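Local coordinates for succinylglutamate desuccinylase (Chromobacterium violaceum, PDB 1YW4), which probably hydrolyses N-succinyl-L-glutamate to succinate and L-glutamate with one zinc ion per subunit, the last step of the AST pathway of arginine degradation, at residues 30-38 / 124-132; 46-55 / 81-90. All coordinates share one frame; numbering follows the deposited sequence.

Interaction 1 (30-38 / 124-132)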
ATOM      1  N   ARG A  30      -8.283  29.918  32.049  1.00 12.77           N
ATOM      2  CA  ARG A  30      -7.029  30.639  32.230  1.00 13.05           C
ATOM      3  C   ARG A  30      -6.361  30.985  30.914  1.00 12.23           C
ATOM      4  O   ARG A  30      -6.088  30.104  30.101  1.00 11.51           O
ATOM      5  CB  ARG A  30      -6.045  29.809  33.082  1.00 12.85           C
ATOM      6  CG  ARG A  30      -6.429  29.684  34.547  1.00 17.41           C
ATOM      7  CD  ARG A  30      -5.521  28.721  35.314  1.00 16.45           C
ATOM      8  NE  ARG A  30      -6.181  28.264  36.536  1.00 17.92           N
ATOM      9  CZ  ARG A  30      -6.005  27.072  37.099  1.00 19.57           C
ATOM     10  NH1 ARG A  30      -5.174  26.192  36.553  1.00 16.43           N
ATOM     11  NH2 ARG A  30      -6.680  26.751  38.204  1.00 19.76           N
ATOM     12  N   TRP A  31      -6.120  32.273  30.691  1.00 13.34           N
ATOM     13  CA  TRP A  31      -5.428  32.696  29.483  1.00 13.86           C
ATOM     14  C   TRP A  31      -3.949  32.496  29.761  1.00 14.73           C
ATOM     15  O   TRP A  31      -3.375  33.161  30.628  1.00 19.25           O
ATOM     16  CB  TRP A  31      -5.738  34.160  29.176  1.00 14.93           C
ATOM     17  CG  TRP A  31      -7.145  34.316  28.717  1.00 16.73           C
ATOM     18  CD1 TRP A  31      -8.247  34.536  29.497  1.00 16.79           C
ATOM     19  CD2 TRP A  31      -7.627  34.135  27.383  1.00 15.51           C
ATOM     20  NE1 TRP A  31      -9.386  34.497  28.730  1.00 17.58           N
ATOM     21  CE2 TRP A  31      -9.035  34.256  27.427  1.00 18.15           C
ATOM     22  CE3 TRP A  31      -7.009  33.880  26.153  1.00 14.95           C
ATOM     23  CZ2 TRP A  31      -9.835  34.129  26.284  1.00 15.81           C
ATOM     24  CZ3 TRP A  31      -7.806  33.752  25.018  1.00 15.51           C
ATOM     25  CH2 TRP A  31      -9.204  33.880  25.095  1.00 15.73           C
ATOM     26  N   LEU A  32      -3.346  31.563  29.033  1.00 14.88           N
ATOM     27  CA  LEU A  32      -1.941  31.222  29.208  1.00 15.66           C
ATOM     28  C   LEU A  32      -1.023  32.075  28.352  1.00 16.71           C
ATOM     29  O   LEU A  32       0.159  32.199  28.648  1.00 19.36           O
ATOM     30  CB  LEU A  32      -1.732  29.745  28.861  1.00 16.40           C
ATOM     31  CG  LEU A  32      -2.588  28.708  29.608  1.00 17.88           C
ATOM     32  CD1 LEU A  32      -2.236  27.316  29.104  1.00 13.48           C
ATOM     33  CD2 LEU A  32      -2.347  28.802  31.116  1.00 19.56           C
ATOM     34  N   ALA A  33      -1.577  32.651  27.291  1.00 15.12           N
ATOM     35  CA  ALA A  33      -0.829  33.502  26.367  1.00 16.28           C
ATOM     36  C   ALA A  33      -1.869  34.102  25.442  1.00 15.46           C
ATOM     37  O   ALA A  33      -3.046  33.779  25.560  1.00 15.74           O
ATOM     38  CB  ALA A  33       0.171  32.673  25.562  1.00 12.90           C
ATOM     39  N   PRO A  34      -1.457  34.993  24.524  1.00 16.88           N
ATOM     40  CA  PRO A  34      -2.436  35.587  23.612  1.00 15.57           C
ATOM     41  C   PRO A  34      -3.143  34.495  22.824  1.00 14.65           C
ATOM     42  O   PRO A  34      -2.505  33.605  22.266  1.00 15.86           O
ATOM     43  CB  PRO A  34      -1.580  36.495  22.737  1.00 18.62           C
ATOM     44  CG  PRO A  34      -0.498  36.941  23.693  1.00 16.70           C
ATOM     45  CD  PRO A  34      -0.139  35.637  24.365  1.00 16.97           C
ATOM     46  N   GLY A  35      -4.468  34.543  22.796  1.00 11.44           N
ATOM     47  CA  GLY A  35      -5.207  33.532  22.062  1.00 11.21           C
ATOM     48  C   GLY A  35      -5.117  32.104  22.577  1.00  8.66           C
ATOM     49  O   GLY A  35      -5.572  31.190  21.892  1.00 11.22           O
ATOM     50  N   CYS A  36      -4.530  31.886  23.753  1.00  9.10           N
ATOM     51  CA  CYS A  36      -4.456  30.533  24.302  1.00 10.26           C
ATOM     52  C   CYS A  36      -5.165  30.519  25.642  1.00 10.02           C
ATOM     53  O   CYS A  36      -4.764  31.233  26.560  1.00  8.50           O
ATOM     54  CB  CYS A  36      -2.995  30.101  24.466  1.00 10.18           C
ATOM     55  SG  CYS A  36      -2.099  30.173  22.867  1.00 13.94           S
ATOM     56  N   VAL A  37      -6.211  29.699  25.752  1.00 11.64           N
ATOM     57  CA  VAL A  37      -6.992  29.614  26.979  1.00 12.40           C
ATOM     58  C   VAL A  37      -7.281  28.162  27.395  1.00 14.37           C
ATOM     59  O   VAL A  37      -7.732  27.330  26.598  1.00 13.46           O
ATOM     60  CB  VAL A  37      -8.334  30.433  26.843  1.00 15.36           C
ATOM     61  CG1 VAL A  37      -9.195  29.869  25.712  1.00 15.92           C
ATOM     62  CG2 VAL A  37      -9.096  30.426  28.174  1.00 11.88           C
ATOM     63  N   GLU A  38      -6.985  27.873  28.656  1.00 12.51           N
ATOM     64  CA  GLU A  38      -7.171  26.548  29.219  1.00 12.65           C
ATOM     65  C   GLU A  38      -8.382  26.529  30.148  1.00 12.00           C
ATOM     66  O   GLU A  38      -8.479  27.352  31.061  1.00 12.00           O
ATOM     67  CB  GLU A  38      -5.917  26.168  30.000  1.00 13.43           C
ATOM     68  CG  GLU A  38      -5.983  24.812  30.640  1.00 16.26           C
ATOM     69  CD  GLU A  38      -4.926  24.648  31.706  1.00 18.79           C
ATOM     70  OE1 GLU A  38      -3.921  23.966  31.447  1.00 23.59           O
ATOM     71  OE2 GLU A  38      -5.104  25.217  32.802  1.00 17.31           O
ATOM     72  N   ARG A 124       5.867  32.622  17.580  1.00 13.69           N
ATOM     73  CA  ARG A 124       4.547  32.165  17.977  1.00 12.72           C
ATOM     74  C   ARG A 124       4.441  30.639  17.889  1.00 12.17           C
ATOM     75  O   ARG A 124       3.904  29.987  18.785  1.00 12.75           O
ATOM     76  CB  ARG A 124       3.496  32.832  17.094  1.00 12.69           C
ATOM     77  CG  ARG A 124       2.087  32.328  17.322  1.00 13.46           C
ATOM     78  CD  ARG A 124       1.593  32.600  18.734  1.00 11.29           C
ATOM     79  NE  ARG A 124       0.144  32.394  18.770  1.00 14.68           N
ATOM     80  CZ  ARG A 124      -0.638  32.649  19.810  1.00 11.45           C
ATOM     81  NH1 ARG A 124      -0.126  33.122  20.939  1.00 15.41           N
ATOM     82  NH2 ARG A 124      -1.942  32.448  19.705  1.00  9.54           N
ATOM     83  N   ALA A 125       4.956  30.064  16.809  1.00 11.03           N
ATOM     84  CA  ALA A 125       4.926  28.622  16.648  1.00 10.82           C
ATOM     85  C   ALA A 125       5.646  27.937  17.822  1.00 13.22           C
ATOM     86  O   ALA A 125       5.149  26.946  18.370  1.00 10.54           O
ATOM     87  CB  ALA A 125       5.592  28.225  15.315  1.00 12.35           C
ATOM     88  N   ALA A 126       6.819  28.454  18.202  1.00 12.55           N
ATOM     89  CA  ALA A 126       7.585  27.872  19.310  1.00 12.85           C
ATOM     90  C   ALA A 126       6.827  27.980  20.630  1.00 11.50           C
ATOM     91  O   ALA A 126       6.857  27.069  21.458  1.00 10.53           O
ATOM     92  CB  ALA A 126       8.959  28.563  19.433  1.00 13.35           C
ATOM     93  N   GLU A 127       6.131  29.096  20.811  1.00 12.78           N
ATOM     94  CA  GLU A 127       5.345  29.305  22.021  1.00 13.72           C
ATOM     95  C   GLU A 127       4.204  28.282  22.082  1.00 13.09           C
ATOM     96  O   GLU A 127       3.930  27.701  23.136  1.00 11.20           O
ATOM     97  CB  GLU A 127       4.789  30.729  22.032  1.00 15.02           C
ATOM     98  CG  GLU A 127       3.836  31.025  23.179  1.00 17.99           C
ATOM     99  CD  GLU A 127       3.358  32.457  23.171  1.00 17.28           C
ATOM    100  OE1 GLU A 127       2.621  32.846  22.245  1.00 20.09           O
ATOM    101  OE2 GLU A 127       3.721  33.204  24.092  1.00 20.82           O
ATOM    102  N   LEU A 128       3.549  28.058  20.947  1.00 13.48           N
ATOM    103  CA  LEU A 128       2.439  27.111  20.879  1.00 12.32           C
ATOM    104  C   LEU A 128       2.906  25.675  21.127  1.00 12.32           C
ATOM    105  O   LEU A 128       2.182  24.875  21.736  1.00 13.94           O
ATOM    106  CB  LEU A 128       1.737  27.223  19.518  1.00 10.84           C
ATOM    107  CG  LEU A 128       1.059  28.571  19.200  1.00 10.76           C
ATOM    108  CD1 LEU A 128       0.471  28.502  17.795  1.00 12.94           C
ATOM    109  CD2 LEU A 128      -0.037  28.898  20.224  1.00 11.24           C
ATOM    110  N   GLU A 129       4.099  25.341  20.636  1.00 12.29           N
ATOM    111  CA  GLU A 129       4.667  24.004  20.841  1.00 11.85           C
ATOM    112  C   GLU A 129       4.875  23.797  22.337  1.00  9.61           C
ATOM    113  O   GLU A 129       4.450  22.802  22.919  1.00 11.42           O
ATOM    114  CB  GLU A 129       6.036  23.864  20.144  1.00 12.20           C
ATOM    115  CG  GLU A 129       6.017  23.942  18.619  1.00 14.45           C
ATOM    116  CD  GLU A 129       7.325  23.482  17.989  1.00 18.62           C
ATOM    117  OE1 GLU A 129       8.369  23.539  18.673  1.00 17.26           O
ATOM    118  OE2 GLU A 129       7.317  23.071  16.809  1.00 17.82           O
ATOM    119  N   THR A 130       5.528  24.764  22.963  1.00 11.19           N
ATOM    120  CA  THR A 130       5.809  24.688  24.393  1.00 12.16           C
ATOM    121  C   THR A 130       4.529  24.554  25.224  1.00 11.32           C
ATOM    122  O   THR A 130       4.437  23.685  26.086  1.00 11.56           O
ATOM    123  CB  THR A 130       6.601  25.927  24.839  1.00 11.31           C
ATOM    124  OG1 THR A 130       7.825  25.991  24.094  1.00 15.80           O
ATOM    125  CG2 THR A 130       6.914  25.864  26.322  1.00 14.18           C
ATOM    126  N   LEU A 131       3.550  25.421  24.967  1.00 12.42           N
ATOM    127  CA  LEU A 131       2.281  25.369  25.682  1.00 12.43           C
ATOM    128  C   LEU A 131       1.613  24.002  25.518  1.00 12.86           C
ATOM    129  O   LEU A 131       1.143  23.422  26.488  1.00 13.80           O
ATOM    130  CB  LEU A 131       1.349  26.478  25.190  1.00 14.77           C
ATOM    131  CG  LEU A 131       1.520  27.869  25.826  1.00 18.34           C
ATOM    132  CD1 LEU A 131       2.978  28.279  25.808  1.00 22.36           C
ATOM    133  CD2 LEU A 131       0.668  28.904  25.068  1.00 16.90           C
ATOM    134  N   ALA A 132       1.576  23.489  24.291  1.00 13.42           N
ATOM    135  CA  ALA A 132       0.978  22.189  24.029  1.00 12.13           C
ATOM    136  C   ALA A 132       1.749  21.116  24.775  1.00 13.12           C
ATOM    137  O   ALA A 132       1.148  20.232  25.378  1.00 11.88           O
ATOM    138  CB  ALA A 132       0.980  21.886  22.526  1.00 13.66           C
TER
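The tight turn of a beta hairpin, formed by strands 27-33 and 36-39, packs against helix 120-137, which belongs to the catalytic domain, and its polar link is the hold of Arg-124 on the carbonyl of Pro-34. A type II turn runs from Ala-33 to Cys-36, with Gly-35 at positive phi, and sets Pro-34 O facing the helix. Both terminal nitrogens of Arg-124 grip that one oxygen, NH1 at 2.8 Å and NH2 at 2.9 Å. The oxygen lies in the guanidinium plane, whereas the donors are tilted from the carbonyl plane and both N-H bonds are bent. The arginine chain leaves the helix with CG anti to the backbone N and bends at chi2 (62°), which brings its end to the turn. One turn of helix further on, Glu-127 OE1 accepts a hydrogen bond from the same NH1, part of a salt bridge, at 3.1 Å, and CD2 of Leu-128 covers the centre of one guanidinium face, so Pro-34 O meets the group in its plane, Glu-127 OE1 from a tilt, and Leu-128 on one face. Further along the helix the packing is largely apolar. Cys-36 SG touches CD2 of Leu-128 at 3.6 Å and CD2 of Leu-131 at 3.8 Å. The same Leu-131 methyl meets Ala-33 CB, also at 3.8 Å, and thus bridges the two hairpin strands where Leu-32 and Ala-33 form a classic beta bulge opposite Cys-36. The Glu-127 carboxylate lies alongside Ala-33 CB, with OE2 3.9 Å away. Strand 36-38 and the helix run nearly parallel, 9° apart, with axes 11.1 Å from each other. Strand 83-88 is the next strand beside 36-39, and its Met-87 packs against Cys-36, Leu-128 and Leu-131, while Arg-124 NE reaches on to Ala-89 O.

Interaction 2 (46-55 / 81-90)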
ATOM      1  N   ALA A  46      -8.935  13.398  33.897  1.00 30.38           N
ATOM      2  CA  ALA A  46      -9.857  13.622  32.783  1.00 27.90           C
ATOM      3  C   ALA A  46      -9.119  13.643  31.444  1.00 26.32           C
ATOM      4  O   ALA A  46      -7.930  13.956  31.386  1.00 27.36           O
ATOM      5  CB  ALA A  46     -10.606  14.929  32.986  1.00 27.08           C
ATOM      6  N   ASP A  47      -9.818  13.296  30.367  1.00 25.80           N
ATOM      7  CA  ASP A  47      -9.196  13.306  29.046  1.00 23.77           C
ATOM      8  C   ASP A  47      -8.766  14.724  28.728  1.00 21.93           C
ATOM      9  O   ASP A  47      -9.435  15.678  29.113  1.00 22.11           O
ATOM     10  CB  ASP A  47     -10.169  12.832  27.966  1.00 24.87           C
ATOM     11  CG  ASP A  47     -10.475  11.348  28.065  1.00 24.37           C
ATOM     12  OD1 ASP A  47      -9.553  10.576  28.403  1.00 24.53           O
ATOM     13  OD2 ASP A  47     -11.632  10.962  27.789  1.00 26.08           O
ATOM     14  N   SER A  48      -7.655  14.859  28.013  1.00 20.95           N
ATOM     15  CA  SER A  48      -7.138  16.173  27.662  1.00 17.52           C
ATOM     16  C   SER A  48      -7.337  16.454  26.185  1.00 17.45           C
ATOM     17  O   SER A  48      -6.899  15.685  25.329  1.00 17.02           O
ATOM     18  CB  SER A  48      -5.661  16.259  28.025  1.00 17.47           C
ATOM     19  OG  SER A  48      -5.496  16.167  29.436  1.00 18.25           O
ATOM     20  N   VAL A  49      -7.994  17.567  25.889  1.00 14.36           N
ATOM     21  CA  VAL A  49      -8.276  17.923  24.511  1.00 13.99           C
ATOM     22  C   VAL A  49      -7.653  19.241  24.089  1.00 11.41           C
ATOM     23  O   VAL A  49      -7.802  20.245  24.768  1.00 11.26           O
ATOM     24  CB  VAL A  49      -9.805  17.964  24.278  1.00 14.23           C
ATOM     25  CG1 VAL A  49     -10.119  18.440  22.871  1.00 13.24           C
ATOM     26  CG2 VAL A  49     -10.388  16.566  24.497  1.00 13.73           C
ATOM     27  N   LEU A  50      -6.929  19.216  22.971  1.00 12.08           N
ATOM     28  CA  LEU A  50      -6.305  20.416  22.422  1.00 10.67           C
ATOM     29  C   LEU A  50      -6.992  20.733  21.100  1.00 10.64           C
ATOM     30  O   LEU A  50      -6.970  19.920  20.179  1.00 12.45           O
ATOM     31  CB  LEU A  50      -4.810  20.190  22.168  1.00 13.26           C
ATOM     32  CG  LEU A  50      -4.091  21.307  21.394  1.00 14.49           C
ATOM     33  CD1 LEU A  50      -4.277  22.622  22.127  1.00 15.27           C
ATOM     34  CD2 LEU A  50      -2.603  20.986  21.243  1.00 13.95           C
ATOM     35  N   LEU A  51      -7.631  21.893  21.018  1.00  9.96           N
ATOM     36  CA  LEU A  51      -8.275  22.308  19.781  1.00  8.81           C
ATOM     37  C   LEU A  51      -7.550  23.562  19.298  1.00 10.81           C
ATOM     38  O   LEU A  51      -7.520  24.584  19.985  1.00 11.81           O
ATOM     39  CB  LEU A  51      -9.750  22.647  19.999  1.00  9.93           C
ATOM     40  CG  LEU A  51     -10.682  21.582  20.611  1.00  9.42           C
ATOM     41  CD1 LEU A  51     -12.099  22.158  20.686  1.00  9.71           C
ATOM     42  CD2 LEU A  51     -10.666  20.312  19.776  1.00  6.82           C
ATOM     43  N   SER A  52      -6.950  23.476  18.125  1.00 10.22           N
ATOM     44  CA  SER A  52      -6.272  24.634  17.586  1.00 10.37           C
ATOM     45  C   SER A  52      -6.987  25.015  16.294  1.00  9.78           C
ATOM     46  O   SER A  52      -7.429  24.149  15.535  1.00 10.14           O
ATOM     47  CB  SER A  52      -4.789  24.329  17.345  1.00  8.48           C
ATOM     48  OG  SER A  52      -4.610  23.211  16.498  1.00  8.44           O
ATOM     49  N   CYS A  53      -7.145  26.315  16.076  1.00  9.93           N
ATOM     50  CA  CYS A  53      -7.809  26.811  14.878  1.00 10.98           C
ATOM     51  C   CYS A  53      -7.143  28.110  14.481  1.00 11.40           C
ATOM     52  O   CYS A  53      -6.419  28.702  15.276  1.00 10.53           O
ATOM     53  CB  CYS A  53      -9.298  27.051  15.146  1.00 12.12           C
ATOM     54  SG  CYS A  53      -9.658  28.178  16.505  1.00 16.30           S
ATOM     55  N   GLY A  54      -7.365  28.556  13.251  1.00 11.38           N
ATOM     56  CA  GLY A  54      -6.742  29.797  12.843  1.00 11.17           C
ATOM     57  C   GLY A  54      -5.237  29.689  12.657  1.00 12.89           C
ATOM     58  O   GLY A  54      -4.542  30.695  12.761  1.00 12.50           O
ATOM     59  N   VAL A  55      -4.718  28.481  12.434  1.00 13.29           N
ATOM     60  CA  VAL A  55      -3.287  28.338  12.164  1.00 13.51           C
ATOM     61  C   VAL A  55      -3.107  29.176  10.896  1.00 12.39           C
ATOM     62  O   VAL A  55      -2.085  29.847  10.705  1.00 11.82           O
ATOM     63  CB  VAL A  55      -2.900  26.859  11.901  1.00 15.81           C
ATOM     64  CG1 VAL A  55      -1.554  26.780  11.184  1.00 16.98           C
ATOM     65  CG2 VAL A  55      -2.803  26.109  13.235  1.00 16.06           C
ATOM     66  N   ASN A  81     -16.179  18.362  30.797  1.00 28.45           N
ATOM     67  CA  ASN A  81     -15.626  17.329  31.661  1.00 28.95           C
ATOM     68  C   ASN A  81     -14.276  16.819  31.189  1.00 28.23           C
ATOM     69  O   ASN A  81     -13.907  15.677  31.445  1.00 29.47           O
ATOM     70  CB  ASN A  81     -16.614  16.169  31.783  1.00 32.05           C
ATOM     71  CG  ASN A  81     -17.855  16.558  32.544  1.00 32.46           C
ATOM     72  OD1 ASN A  81     -17.808  16.789  33.752  1.00 36.33           O
ATOM     73  ND2 ASN A  81     -18.976  16.654  31.838  1.00 35.85           N
ATOM     74  N   CYS A  82     -13.536  17.676  30.496  1.00 26.94           N
ATOM     75  CA  CYS A  82     -12.209  17.317  30.017  1.00 25.96           C
ATOM     76  C   CYS A  82     -11.276  18.493  30.250  1.00 22.64           C
ATOM     77  O   CYS A  82     -11.721  19.614  30.490  1.00 19.80           O
ATOM     78  CB  CYS A  82     -12.203  17.045  28.509  1.00 29.82           C
ATOM     79  SG  CYS A  82     -13.448  15.945  27.844  1.00 36.00           S
ATOM     80  N   ARG A  83      -9.977  18.227  30.186  1.00 21.03           N
ATOM     81  CA  ARG A  83      -8.990  19.289  30.300  1.00 20.51           C
ATOM     82  C   ARG A  83      -8.983  19.829  28.874  1.00 18.19           C
ATOM     83  O   ARG A  83      -8.638  19.106  27.946  1.00 19.83           O
ATOM     84  CB  ARG A  83      -7.614  18.728  30.634  1.00 19.89           C
ATOM     85  CG  ARG A  83      -7.487  18.165  32.037  1.00 21.59           C
ATOM     86  CD  ARG A  83      -6.072  17.690  32.293  1.00 19.09           C
ATOM     87  NE  ARG A  83      -5.112  18.789  32.408  1.00 19.42           N
ATOM     88  CZ  ARG A  83      -4.013  18.902  31.666  1.00 18.72           C
ATOM     89  NH1 ARG A  83      -3.193  19.916  31.852  1.00 15.80           N
ATOM     90  NH2 ARG A  83      -3.741  18.007  30.726  1.00 17.08           N
ATOM     91  N   LEU A  84      -9.363  21.091  28.705  1.00 17.38           N
ATOM     92  CA  LEU A  84      -9.432  21.701  27.386  1.00 14.08           C
ATOM     93  C   LEU A  84      -8.511  22.898  27.178  1.00 14.27           C
ATOM     94  O   LEU A  84      -8.517  23.849  27.959  1.00 15.32           O
ATOM     95  CB  LEU A  84     -10.875  22.137  27.106  1.00 12.61           C
ATOM     96  CG  LEU A  84     -11.168  23.021  25.887  1.00 13.70           C
ATOM     97  CD1 LEU A  84     -10.802  22.266  24.623  1.00 12.04           C
ATOM     98  CD2 LEU A  84     -12.638  23.428  25.851  1.00 14.87           C
ATOM     99  N   LEU A  85      -7.725  22.849  26.113  1.00 11.58           N
ATOM    100  CA  LEU A  85      -6.866  23.970  25.763  1.00 11.24           C
ATOM    101  C   LEU A  85      -7.264  24.426  24.356  1.00 10.05           C
ATOM    102  O   LEU A  85      -7.195  23.652  23.411  1.00 13.26           O
ATOM    103  CB  LEU A  85      -5.400  23.558  25.767  1.00  7.94           C
ATOM    104  CG  LEU A  85      -4.414  24.633  25.288  1.00  8.03           C
ATOM    105  CD1 LEU A  85      -4.589  25.932  26.074  1.00  7.53           C
ATOM    106  CD2 LEU A  85      -2.995  24.105  25.460  1.00  9.63           C
ATOM    107  N   VAL A  86      -7.704  25.674  24.233  1.00 12.21           N
ATOM    108  CA  VAL A  86      -8.079  26.231  22.941  1.00 11.54           C
ATOM    109  C   VAL A  86      -6.994  27.204  22.495  1.00 11.99           C
ATOM    110  O   VAL A  86      -6.533  28.045  23.279  1.00 10.34           O
ATOM    111  CB  VAL A  86      -9.417  27.001  22.999  1.00 12.54           C
ATOM    112  CG1 VAL A  86      -9.683  27.680  21.661  1.00 11.44           C
ATOM    113  CG2 VAL A  86     -10.567  26.038  23.323  1.00 14.01           C
HETATM  114  N   MSE A  87      -6.588  27.070  21.238  1.00  9.46           N
HETATM  115  CA  MSE A  87      -5.580  27.943  20.669  1.00 11.21           C
HETATM  116  C   MSE A  87      -6.029  28.625  19.382  1.00 10.46           C
HETATM  117  O   MSE A  87      -6.353  27.962  18.401  1.00 12.18           O
HETATM  118  CB  MSE A  87      -4.311  27.167  20.345  1.00 14.59           C
HETATM  119  CG  MSE A  87      -3.550  26.646  21.519  1.00 15.80           C
HETATM  120 SE   MSE A  87      -1.969  25.737  20.926  1.00 26.23          SE
HETATM  121  CE  MSE A  87      -0.766  26.147  22.341  1.00 22.18           C
ATOM    122  N   PHE A  88      -6.088  29.952  19.409  1.00  9.41           N
ATOM    123  CA  PHE A  88      -6.395  30.733  18.218  1.00 10.79           C
ATOM    124  C   PHE A  88      -4.938  30.967  17.806  1.00 12.29           C
ATOM    125  O   PHE A  88      -4.284  31.895  18.279  1.00 10.61           O
ATOM    126  CB  PHE A  88      -7.100  32.038  18.601  1.00 12.12           C
ATOM    127  CG  PHE A  88      -8.483  31.832  19.168  1.00 13.49           C
ATOM    128  CD1 PHE A  88      -8.768  32.170  20.486  1.00 12.03           C
ATOM    129  CD2 PHE A  88      -9.479  31.237  18.396  1.00 11.94           C
ATOM    130  CE1 PHE A  88     -10.028  31.912  21.029  1.00 15.26           C
ATOM    131  CE2 PHE A  88     -10.748  30.973  18.930  1.00 11.94           C
ATOM    132  CZ  PHE A  88     -11.020  31.310  20.246  1.00 13.59           C
ATOM    133  N   ALA A  89      -4.447  30.085  16.943  1.00 12.56           N
ATOM    134  CA  ALA A  89      -3.047  30.043  16.529  1.00 10.31           C
ATOM    135  C   ALA A  89      -2.335  31.245  15.950  1.00 10.50           C
ATOM    136  O   ALA A  89      -1.408  31.775  16.573  1.00 12.57           O
ATOM    137  CB  ALA A  89      -2.826  28.836  15.632  1.00  7.51           C
ATOM    138  N   ASN A  90      -2.726  31.665  14.759  1.00 12.68           N
ATOM    139  CA  ASN A  90      -2.066  32.798  14.141  1.00 14.94           C
ATOM    140  C   ASN A  90      -2.943  34.028  14.317  1.00 14.89           C
ATOM    141  O   ASN A  90      -3.703  34.382  13.423  1.00 16.93           O
ATOM    142  CB  ASN A  90      -1.831  32.513  12.654  1.00 15.60           C
ATOM    143  CG  ASN A  90      -0.766  33.403  12.062  1.00 14.02           C
ATOM    144  OD1 ASN A  90      -0.560  34.522  12.526  1.00 16.89           O
ATOM    145  ND2 ASN A  90      -0.087  32.916  11.030  1.00 14.42           N
TER
HETATM  146  O   HOH W   1      -0.157  30.694   8.920  1.00 11.03           O
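Parallel strands 48-53 and 83-88 pair as the two strands of a beta-alpha-beta unit, with helix 61-75 between them in sequence. Backbone hydrogen bonds knit them from Arg-83 N to Asp-47 O through to Ala-89 N to Cys-53 O; the two strand axes are 12° apart. Beyond the strand ends the pairing continues, as Asn-90 N binds Gly-54 O (2.9 Å) from above the carbonyl plane. Apolar contacts fill both faces. On one, Leu-50 and Leu-85 lie side by side, CD1 to CG 3.7 Å, and Leu-50 CD1 also meets SE of Met-87, a selenomethionine, at 4.1 Å; helix 120-137 covers this face. On the other, facing helix 61-75, Leu-84 CD1 touches Leu-51 CG at 4.1 Å, and Cys-53 SG approaches the Phe-88 ring obliquely, 3.6 Å from CD2. Val-55 CG2 packs on Ala-89 CB near the zinc ligands His-56 and His-149. Among polar side chains, Arg-83 bends at chi3 (71°) to give NH2 to Ser-48 OG (2.9 Å); NH2 also binds Phe-135 O. Asn-90, bonded to Glu-121, N-caps the following helix, and a water donates to Val-55 O at 2.8 Å while accepting from Asn-90 ND2.

Overall arrangement
After helix 7-12 and strand 20-23 the chain makes the hairpin of 30-38, then strand 48-53, whose end leads to the zinc ligands His-56 and Glu-59. It crosses through helix 61-75 and returns in strand 83-88, closing the shorter loop of interaction 2. Only later does helix 120-137 reach the hairpin, so the loop closed by interaction 1 encloses that of interaction 2. Strand 83-88 is common ground: it pairs with 48-53 on one side and strand 36-39 on the other, with Gly-35 O in the turn before it probably hydrogen-bonded to Phe-88 N. Together the contacts tie the N-terminal hairpin, the adjacent parallel strands and the helix over them.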